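Local coordinates for protein chitinase (Paenibacillus sp. FPU-7, PDB 5GZT) that probably hydrolyses the beta-1,4 linkages between N-acetylglucosamine units of chitin and chitodextrins at random internal positions, at residues 278-284 with 620-626; 600-606 with 633-638. One frame throughout, in Å; residues are numbered along the deposited sequence.

Interaction 1 of 2, residues 278-284 with 620-626; sequences KIVSYIP and FMYWEYS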
ATOM      1  N   LYS B 278       2.841  -3.309  -3.095  1.00 21.61           N
ATOM      2  CA  LYS B 278       2.513  -2.039  -2.455  1.00 25.17           C
ATOM      3  C   LYS B 278       1.141  -2.119  -1.743  1.00 26.33           C
ATOM      4  O   LYS B 278       0.183  -2.755  -2.247  1.00 25.47           O
ATOM      5  CB  LYS B 278       2.441  -0.905  -3.465  1.00 25.88           C
ATOM      6  CG  LYS B 278       3.767  -0.404  -3.996  1.00 28.80           C
ATOM      7  CD  LYS B 278       3.537   0.929  -4.733  1.00 29.24           C
ATOM      8  CE  LYS B 278       2.874   0.807  -6.087  1.00 29.08           C
ATOM      9  NZ  LYS B 278       3.984   0.448  -7.036  1.00 33.15           N
ATOM     10  N   ILE B 279       1.055  -1.463  -0.594  1.00 28.00           N
ATOM     11  CA  ILE B 279      -0.229  -1.284   0.116  1.00 26.23           C
ATOM     12  C   ILE B 279      -0.385   0.170   0.380  1.00 24.71           C
ATOM     13  O   ILE B 279       0.372   0.727   1.135  1.00 27.91           O
ATOM     14  CB  ILE B 279      -0.315  -2.090   1.389  1.00 27.20           C
ATOM     15  CG1 ILE B 279      -0.177  -3.600   1.078  1.00 28.08           C
ATOM     16  CG2 ILE B 279      -1.672  -1.808   2.036  1.00 28.54           C
ATOM     17  CD1 ILE B 279       0.034  -4.436   2.319  1.00 28.28           C
ATOM     18  N   VAL B 280      -1.271   0.808  -0.368  1.00 25.83           N
ATOM     19  CA  VAL B 280      -1.548   2.217  -0.243  1.00 26.61           C
ATOM     20  C   VAL B 280      -2.743   2.429   0.704  1.00 25.27           C
ATOM     21  O   VAL B 280      -3.863   2.107   0.357  1.00 25.72           O
ATOM     22  CB  VAL B 280      -1.865   2.844  -1.587  1.00 25.71           C
ATOM     23  CG1 VAL B 280      -2.383   4.268  -1.420  1.00 25.05           C
ATOM     24  CG2 VAL B 280      -0.581   2.876  -2.425  1.00 30.18           C
ATOM     25  N   SER B 281      -2.444   2.909   1.894  1.00 26.16           N
ATOM     26  CA  SER B 281      -3.434   3.276   2.913  1.00 26.26           C
ATOM     27  C   SER B 281      -3.803   4.761   2.872  1.00 23.92           C
ATOM     28  O   SER B 281      -2.978   5.597   3.185  1.00 25.68           O
ATOM     29  CB  SER B 281      -2.918   2.862   4.300  1.00 27.16           C
ATOM     30  OG  SER B 281      -3.746   3.374   5.363  1.00 24.82           O
ATOM     31  N   TYR B 282      -5.012   5.091   2.437  1.00 23.56           N
ATOM     32  CA  TYR B 282      -5.525   6.466   2.473  1.00 26.07           C
ATOM     33  C   TYR B 282      -5.854   6.752   3.921  1.00 29.69           C
ATOM     34  O   TYR B 282      -6.444   5.897   4.593  1.00 27.26           O
ATOM     35  CB  TYR B 282      -6.797   6.683   1.646  1.00 27.92           C
ATOM     36  CG  TYR B 282      -6.564   7.051   0.198  1.00 31.48           C
ATOM     37  CD1 TYR B 282      -6.392   6.070  -0.773  1.00 31.36           C
ATOM     38  CD2 TYR B 282      -6.525   8.360  -0.221  1.00 27.81           C
ATOM     39  CE1 TYR B 282      -6.212   6.404  -2.117  1.00 31.28           C
ATOM     40  CE2 TYR B 282      -6.322   8.678  -1.562  1.00 30.03           C
ATOM     41  CZ  TYR B 282      -6.158   7.700  -2.516  1.00 28.22           C
ATOM     42  OH  TYR B 282      -5.996   7.992  -3.863  1.00 25.52           O
ATOM     43  N   ILE B 283      -5.463   7.939   4.395  1.00 29.94           N
ATOM     44  CA  ILE B 283      -5.690   8.391   5.766  1.00 28.19           C
ATOM     45  C   ILE B 283      -6.340   9.747   5.683  1.00 27.80           C
ATOM     46  O   ILE B 283      -5.801  10.623   5.053  1.00 27.50           O
ATOM     47  CB  ILE B 283      -4.368   8.517   6.527  1.00 32.84           C
ATOM     48  CG1 ILE B 283      -3.918   7.137   7.006  1.00 38.91           C
ATOM     49  CG2 ILE B 283      -4.513   9.454   7.737  1.00 33.70           C
ATOM     50  CD1 ILE B 283      -4.379   6.775   8.414  1.00 38.02           C
ATOM     51  N   PRO B 284      -7.488   9.947   6.360  1.00 27.97           N
ATOM     52  CA  PRO B 284      -8.241  11.147   6.186  1.00 24.59           C
ATOM     53  C   PRO B 284      -7.655  12.307   7.008  1.00 24.51           C
ATOM     54  O   PRO B 284      -7.256  12.126   8.158  1.00 28.87           O
ATOM     55  CB  PRO B 284      -9.605  10.793   6.788  1.00 25.88           C
ATOM     56  CG  PRO B 284      -9.303   9.787   7.802  1.00 28.82           C
ATOM     57  CD  PRO B 284      -8.175   8.983   7.233  1.00 27.92           C
ATOM     58  N   PHE B 620      -2.411  -3.305  -3.491  1.00 21.65           N
ATOM     59  CA  PHE B 620      -3.709  -3.120  -2.912  1.00 19.95           C
ATOM     60  C   PHE B 620      -3.820  -1.713  -2.349  1.00 19.92           C
ATOM     61  O   PHE B 620      -3.044  -1.308  -1.477  1.00 18.53           O
ATOM     62  CB  PHE B 620      -3.894  -4.172  -1.800  1.00 20.72           C
ATOM     63  CG  PHE B 620      -5.368  -4.523  -1.478  1.00 20.73           C
ATOM     64  CD1 PHE B 620      -6.346  -3.526  -1.255  1.00 20.69           C
ATOM     65  CD2 PHE B 620      -5.753  -5.832  -1.257  1.00 20.76           C
ATOM     66  CE1 PHE B 620      -7.664  -3.861  -0.952  1.00 18.24           C
ATOM     67  CE2 PHE B 620      -7.066  -6.142  -0.946  1.00 19.25           C
ATOM     68  CZ  PHE B 620      -8.010  -5.143  -0.781  1.00 17.52           C
ATOM     69  N   MET B 621      -4.787  -0.944  -2.834  1.00 20.58           N
ATOM     70  CA  MET B 621      -5.070   0.413  -2.288  1.00 21.65           C
ATOM     71  C   MET B 621      -6.425   0.354  -1.537  1.00 21.82           C
ATOM     72  O   MET B 621      -7.308  -0.369  -1.979  1.00 18.16           O
ATOM     73  CB  MET B 621      -5.216   1.442  -3.417  1.00 21.64           C
ATOM     74  CG  MET B 621      -5.703   2.806  -2.957  1.00 22.87           C
ATOM     75  SD  MET B 621      -7.468   3.032  -2.896  1.00 23.53           S
ATOM     76  CE  MET B 621      -7.900   3.294  -4.629  1.00 21.22           C
ATOM     77  N   TYR B 622      -6.589   1.112  -0.456  1.00 20.40           N
ATOM     78  CA  TYR B 622      -7.892   1.182   0.207  1.00 20.79           C
ATOM     79  C   TYR B 622      -8.245   2.524   0.828  1.00 20.73           C
ATOM     80  O   TYR B 622      -7.361   3.230   1.298  1.00 21.02           O
ATOM     81  CB  TYR B 622      -7.977   0.070   1.244  1.00 21.44           C
ATOM     82  CG  TYR B 622      -6.859  -0.025   2.289  1.00 20.34           C
ATOM     83  CD1 TYR B 622      -6.751   0.875   3.359  1.00 23.69           C
ATOM     84  CD2 TYR B 622      -5.958  -1.028   2.235  1.00 20.95           C
ATOM     85  CE1 TYR B 622      -5.701   0.746   4.340  1.00 20.09           C
ATOM     86  CE2 TYR B 622      -4.996  -1.213   3.208  1.00 21.49           C
ATOM     87  CZ  TYR B 622      -4.854  -0.305   4.266  1.00 21.26           C
ATOM     88  OH  TYR B 622      -3.822  -0.588   5.194  1.00 21.03           O
ATOM     89  N   TRP B 623      -9.542   2.849   0.753  1.00 19.14           N
ATOM     90  CA  TRP B 623     -10.152   4.011   1.324  1.00 20.62           C
ATOM     91  C   TRP B 623     -11.086   3.537   2.424  1.00 20.74           C
ATOM     92  O   TRP B 623     -12.007   2.769   2.110  1.00 17.95           O
ATOM     93  CB  TRP B 623     -11.049   4.685   0.290  1.00 20.00           C
ATOM     94  CG  TRP B 623     -11.738   5.866   0.875  1.00 23.05           C
ATOM     95  CD1 TRP B 623     -12.968   5.907   1.471  1.00 23.96           C
ATOM     96  CD2 TRP B 623     -11.221   7.176   0.938  1.00 21.87           C
ATOM     97  NE1 TRP B 623     -13.236   7.161   1.907  1.00 24.72           N
ATOM     98  CE2 TRP B 623     -12.181   7.970   1.614  1.00 25.63           C
ATOM     99  CE3 TRP B 623     -10.056   7.767   0.502  1.00 21.15           C
ATOM    100  CZ2 TRP B 623     -11.979   9.319   1.880  1.00 26.33           C
ATOM    101  CZ3 TRP B 623      -9.853   9.149   0.776  1.00 24.17           C
ATOM    102  CH2 TRP B 623     -10.815   9.900   1.410  1.00 25.53           C
ATOM    103  N   GLU B 624     -10.900   3.919   3.690  1.00 21.41           N
ATOM    104  CA  GLU B 624      -9.714   4.564   4.214  1.00 20.01           C
ATOM    105  C   GLU B 624      -9.431   3.964   5.603  1.00 20.85           C
ATOM    106  O   GLU B 624     -10.317   3.370   6.242  1.00 16.11           O
ATOM    107  CB  GLU B 624      -9.816   6.116   4.225  1.00 20.32           C
ATOM    108  CG  GLU B 624     -11.118   6.776   4.722  1.00 21.67           C
ATOM    109  CD  GLU B 624     -11.166   6.969   6.226  1.00 20.37           C
ATOM    110  OE1 GLU B 624     -12.066   7.653   6.648  1.00 24.88           O
ATOM    111  OE2 GLU B 624     -10.351   6.398   6.984  1.00 21.88           O
ATOM    112  N   TYR B 625      -8.175   4.064   6.004  1.00 19.80           N
ATOM    113  CA  TYR B 625      -7.616   3.275   7.133  1.00 21.75           C
ATOM    114  C   TYR B 625      -8.433   3.387   8.405  1.00 20.75           C
ATOM    115  O   TYR B 625      -8.565   2.385   9.108  1.00 23.08           O
ATOM    116  CB  TYR B 625      -6.165   3.639   7.376  1.00 19.26           C
ATOM    117  CG  TYR B 625      -5.442   2.837   8.447  1.00 21.10           C
ATOM    118  CD1 TYR B 625      -4.778   1.681   8.144  1.00 19.70           C
ATOM    119  CD2 TYR B 625      -5.426   3.268   9.794  1.00 20.91           C
ATOM    120  CE1 TYR B 625      -4.189   0.900   9.124  1.00 20.00           C
ATOM    121  CE2 TYR B 625      -4.740   2.542  10.760  1.00 20.93           C
ATOM    122  CZ  TYR B 625      -4.145   1.363  10.429  1.00 20.64           C
ATOM    123  OH  TYR B 625      -3.486   0.581  11.370  1.00 22.45           O
ATOM    124  N   SER B 626      -8.993   4.567   8.675  1.00 21.54           N
ATOM    125  CA  SER B 626      -9.685   4.786   9.971  1.00 22.88           C
ATOM    126  C   SER B 626     -11.035   4.086  10.122  1.00 22.08           C
ATOM    127  O   SER B 626     -11.639   4.081  11.213  1.00 21.31           O
ATOM    128  CB  SER B 626      -9.862   6.293  10.234  1.00 22.93           C
ATOM    129  OG  SER B 626     -10.919   6.925   9.480  1.00 26.18           O
TER

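Interaction 2 of 2, residues 600-606 with 633-638; sequences EDTASAA and ELANTI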
ATOM      1  N   GLU B 600     -17.009  -4.954   2.213  1.00 15.01           N
ATOM      2  CA  GLU B 600     -15.720  -5.552   2.009  1.00 15.61           C
ATOM      3  C   GLU B 600     -15.364  -6.099   3.437  1.00 15.89           C
ATOM      4  O   GLU B 600     -15.498  -5.383   4.418  1.00 14.98           O
ATOM      5  CB  GLU B 600     -14.744  -4.455   1.763  1.00 16.22           C
ATOM      6  CG  GLU B 600     -13.354  -4.917   1.440  1.00 16.88           C
ATOM      7  CD  GLU B 600     -13.130  -5.126  -0.090  1.00 18.87           C
ATOM      8  OE1 GLU B 600     -13.505  -6.186  -0.596  1.00 16.79           O
ATOM      9  OE2 GLU B 600     -12.571  -4.234  -0.772  1.00 19.14           O
ATOM     10  N   ASP B 601     -14.895  -7.343   3.521  1.00 16.91           N
ATOM     11  CA  ASP B 601     -14.577  -7.987   4.826  1.00 15.89           C
ATOM     12  C   ASP B 601     -13.279  -8.767   4.642  1.00 16.84           C
ATOM     13  O   ASP B 601     -12.520  -8.536   3.665  1.00 15.01           O
ATOM     14  CB  ASP B 601     -15.774  -8.833   5.298  1.00 15.22           C
ATOM     15  CG  ASP B 601     -15.925 -10.177   4.586  1.00 17.22           C
ATOM     16  OD1 ASP B 601     -15.216 -10.400   3.549  1.00 18.79           O
ATOM     17  OD2 ASP B 601     -16.849 -10.988   5.014  1.00 18.23           O
ATOM     18  N   THR B 602     -13.023  -9.687   5.579  1.00 16.66           N
ATOM     19  CA  THR B 602     -11.833 -10.376   5.629  1.00 14.75           C
ATOM     20  C   THR B 602     -11.713 -11.293   4.433  1.00 15.19           C
ATOM     21  O   THR B 602     -10.572 -11.537   3.927  1.00 15.66           O
ATOM     22  CB  THR B 602     -11.710 -11.141   6.938  1.00 14.96           C
ATOM     23  OG1 THR B 602     -12.861 -11.893   7.157  1.00 15.75           O
ATOM     24  CG2 THR B 602     -11.543 -10.197   8.096  1.00 14.40           C
ATOM     25  N   ALA B 603     -12.809 -11.918   4.082  1.00 13.52           N
ATOM     26  CA  ALA B 603     -12.796 -12.843   2.943  1.00 14.15           C
ATOM     27  C   ALA B 603     -12.615 -12.144   1.561  1.00 14.56           C
ATOM     28  O   ALA B 603     -11.827 -12.611   0.732  1.00 16.13           O
ATOM     29  CB  ALA B 603     -14.070 -13.708   2.942  1.00 13.48           C
ATOM     30  N   SER B 604     -13.348 -11.051   1.317  1.00 16.25           N
ATOM     31  CA  SER B 604     -13.250 -10.316   0.069  1.00 16.52           C
ATOM     32  C   SER B 604     -11.849  -9.700  -0.030  1.00 17.00           C
ATOM     33  O   SER B 604     -11.271  -9.729  -1.147  1.00 18.43           O
ATOM     34  CB  SER B 604     -14.371  -9.279  -0.147  1.00 15.72           C
ATOM     35  OG  SER B 604     -14.235  -8.166   0.696  1.00 15.72           O
ATOM     36  N   ALA B 605     -11.283  -9.199   1.083  1.00 16.31           N
ATOM     37  CA  ALA B 605      -9.935  -8.739   1.085  1.00 16.64           C
ATOM     38  C   ALA B 605      -8.956  -9.858   0.669  1.00 18.48           C
ATOM     39  O   ALA B 605      -8.049  -9.578  -0.139  1.00 18.31           O
ATOM     40  CB  ALA B 605      -9.495  -8.091   2.358  1.00 20.32           C
ATOM     41  N   ALA B 606      -9.186 -11.091   1.099  1.00 15.60           N
ATOM     42  CA  ALA B 606      -8.271 -12.180   0.714  1.00 17.87           C
ATOM     43  C   ALA B 606      -8.422 -12.545  -0.768  1.00 17.35           C
ATOM     44  O   ALA B 606      -7.445 -12.680  -1.416  1.00 16.72           O
ATOM     45  CB  ALA B 606      -8.454 -13.418   1.547  1.00 18.49           C
ATOM     46  N   GLU B 633      -8.626  -5.374  11.411  1.00 21.67           N
ATOM     47  CA  GLU B 633      -8.554  -6.669  10.767  1.00 22.45           C
ATOM     48  C   GLU B 633      -8.407  -6.609   9.231  1.00 19.70           C
ATOM     49  O   GLU B 633      -7.878  -7.559   8.665  1.00 22.17           O
ATOM     50  CB  GLU B 633      -9.702  -7.634  11.151  1.00 23.28           C
ATOM     51  CG  GLU B 633     -11.058  -7.339  10.616  1.00 22.46           C
ATOM     52  CD  GLU B 633     -12.132  -8.235  11.182  1.00 19.29           C
ATOM     53  OE1 GLU B 633     -11.769  -9.219  11.805  1.00 18.55           O
ATOM     54  OE2 GLU B 633     -13.323  -7.950  10.962  1.00 17.90           O
ATOM     55  N   LEU B 634      -8.966  -5.596   8.592  1.00 16.71           N
ATOM     56  CA  LEU B 634      -8.847  -5.485   7.141  1.00 17.56           C
ATOM     57  C   LEU B 634      -7.425  -5.143   6.699  1.00 19.75           C
ATOM     58  O   LEU B 634      -6.854  -5.832   5.803  1.00 23.19           O
ATOM     59  CB  LEU B 634      -9.859  -4.500   6.529  1.00 16.74           C
ATOM     60  CG  LEU B 634     -11.369  -4.889   6.803  1.00 14.95           C
ATOM     61  CD1 LEU B 634     -12.285  -3.992   6.065  1.00 15.20           C
ATOM     62  CD2 LEU B 634     -11.727  -6.311   6.439  1.00 15.88           C
ATOM     63  N   ALA B 635      -6.860  -4.120   7.294  1.00 21.63           N
ATOM     64  CA  ALA B 635      -5.441  -3.828   7.083  1.00 22.89           C
ATOM     65  C   ALA B 635      -4.569  -5.025   7.359  1.00 24.89           C
ATOM     66  O   ALA B 635      -3.743  -5.342   6.521  1.00 25.30           O
ATOM     67  CB  ALA B 635      -5.002  -2.643   7.915  1.00 23.34           C
ATOM     68  N   ASN B 636      -4.782  -5.751   8.464  1.00 23.24           N
ATOM     69  CA  ASN B 636      -3.918  -6.887   8.759  1.00 24.36           C
ATOM     70  C   ASN B 636      -4.069  -8.026   7.773  1.00 24.69           C
ATOM     71  O   ASN B 636      -3.076  -8.767   7.464  1.00 26.05           O
ATOM     72  CB  ASN B 636      -4.203  -7.461  10.157  1.00 26.60           C
ATOM     73  CG  ASN B 636      -3.836  -6.514  11.265  1.00 27.57           C
ATOM     74  OD1 ASN B 636      -3.116  -5.527  11.069  1.00 31.79           O
ATOM     75  ND2 ASN B 636      -4.424  -6.763  12.436  1.00 27.59           N
ATOM     76  N   THR B 637      -5.310  -8.237   7.318  1.00 21.46           N
ATOM     77  CA  THR B 637      -5.596  -9.300   6.368  1.00 20.13           C
ATOM     78  C   THR B 637      -4.888  -9.047   5.048  1.00 20.52           C
ATOM     79  O   THR B 637      -4.277  -9.982   4.381  1.00 20.25           O
ATOM     80  CB  THR B 637      -7.145  -9.411   6.087  1.00 22.68           C
ATOM     81  OG1 THR B 637      -7.876  -9.706   7.288  1.00 22.02           O
ATOM     82  CG2 THR B 637      -7.395 -10.460   5.091  1.00 23.32           C
ATOM     83  N   ILE B 638      -4.992  -7.796   4.639  1.00 22.19           N
ATOM     84  CA  ILE B 638      -4.350  -7.358   3.400  1.00 23.15           C
ATOM     85  C   ILE B 638      -2.827  -7.578   3.408  1.00 24.10           C
ATOM     86  O   ILE B 638      -2.275  -8.248   2.488  1.00 24.72           O
ATOM     87  CB  ILE B 638      -4.763  -5.939   3.044  1.00 20.90           C
ATOM     88  CG1 ILE B 638      -6.240  -5.941   2.649  1.00 19.81           C
ATOM     89  CG2 ILE B 638      -4.018  -5.390   1.806  1.00 25.68           C
ATOM     90  CD1 ILE B 638      -6.904  -4.581   2.532  1.00 18.45           C
TER

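Interaction 1 of 2, residues 278-284 with 620-626
Y282 meets M621 and W623 with its side chain. Its CE1 lies 3.7 Å from M621 SD, an oblique Met-aromatic contact, and M621 CG sits at the ring edge, in plane. CD2 of Y282 reaches W623 CZ3 at the rim of the indole, the two ring planes inclined at 56°. CG of Y282 stands anti to its carbonyl carbon (chi1 -88°), which brings the ring over between the two residues. Beside it, V280 CG1 packs on M621 CG, while from the other side of the sheet I279 CG2 touches Y622 CE2 at 3.6 Å and V280 O lies over the face of the Y622 ring. The backbones run parallel: V280 N donates to F620 O and Y622 N to V280 O, both at 3.0 Å. This seam joins strands 264-284 and 619-623, closing the TIM barrel of glycosyl hydrolase family 18. Past W623 a cis peptide leads into E624, and Y625 N makes an almost straight bond (179°) to Y282 O. S281 OG is buried 3.2 Å from Y625 CB with no polar partner in the model. P284 CD rests 3.4 Å from E624 OE2, which is gripped by both S626 OG (2.6 Å) and S626 N. Further out, Y282 OH bonds D407, within the family's DxxDxDxE sequence signature, and Y625 OH is held by D297 N.

Interaction 2 of 2, residues 600-606 with 633-638
T637 points its branches at T602 and A605. From CB the side chain divides: OG1, anti to the carbonyl carbon (chi1 -61°), donates to E633 O at 2.6 Å, one turn back in its own helix, and lies 3.8 Å from T602 CG2. The T637 N-H reaches the same E633 O from the opposite face of its plane, so this oxygen takes two donors. The other branch, T637 CG2, ends 3.6 Å from T602 O and also approaches A605 CB. With an alanine here, both branches are lost, and a gap would probably open above T602 and A605. A605 CB also meets I638 CG1 at 3.9 Å, and T602 CG2 packs on E633 CD. L634 CD2 presses on the backbone of D601, 3.4 Å from D601 C. That backbone is fixed by a capping box at the start of helix 602-614, where S604 N donates to D601 OD1 and D601 N to S604 OG, each at 3.0 Å. E633 turns its carboxylate to Y564 and R712, and T602 OG1 bonds T682, tying the pair to the Ig-like region. The segments 602-606 and 633-638 approach to 9.2 Å between axes, crossing at -29°; their helices, 602-614 and 633-642, pack on the outside of the barrel, with strand 619-623 under I638 and helix 564-570 beside L634.

The centres of interactions 1 and 2 lie 12 Å apart; strand 619-623 of interaction 1 follows helix 602-614 and precedes helix 633-642 in the chain. F620 and Y622, on the outward face of the strand, join the layers: F620 CZ packs 3.5 Å from I638 CD1 and F620 CE2 3.7 Å from A605 O, while Y622 OH touches A635 CB at 3.6 Å. The helix pair of interaction 2 thus packs on the F620 and Y622 side of strand 619-623. On the opposite face, V280 and M621 look into the barrel, and the hydrogen bond from Y282 to D407 connects interaction 1 to the presumed catalytic centre.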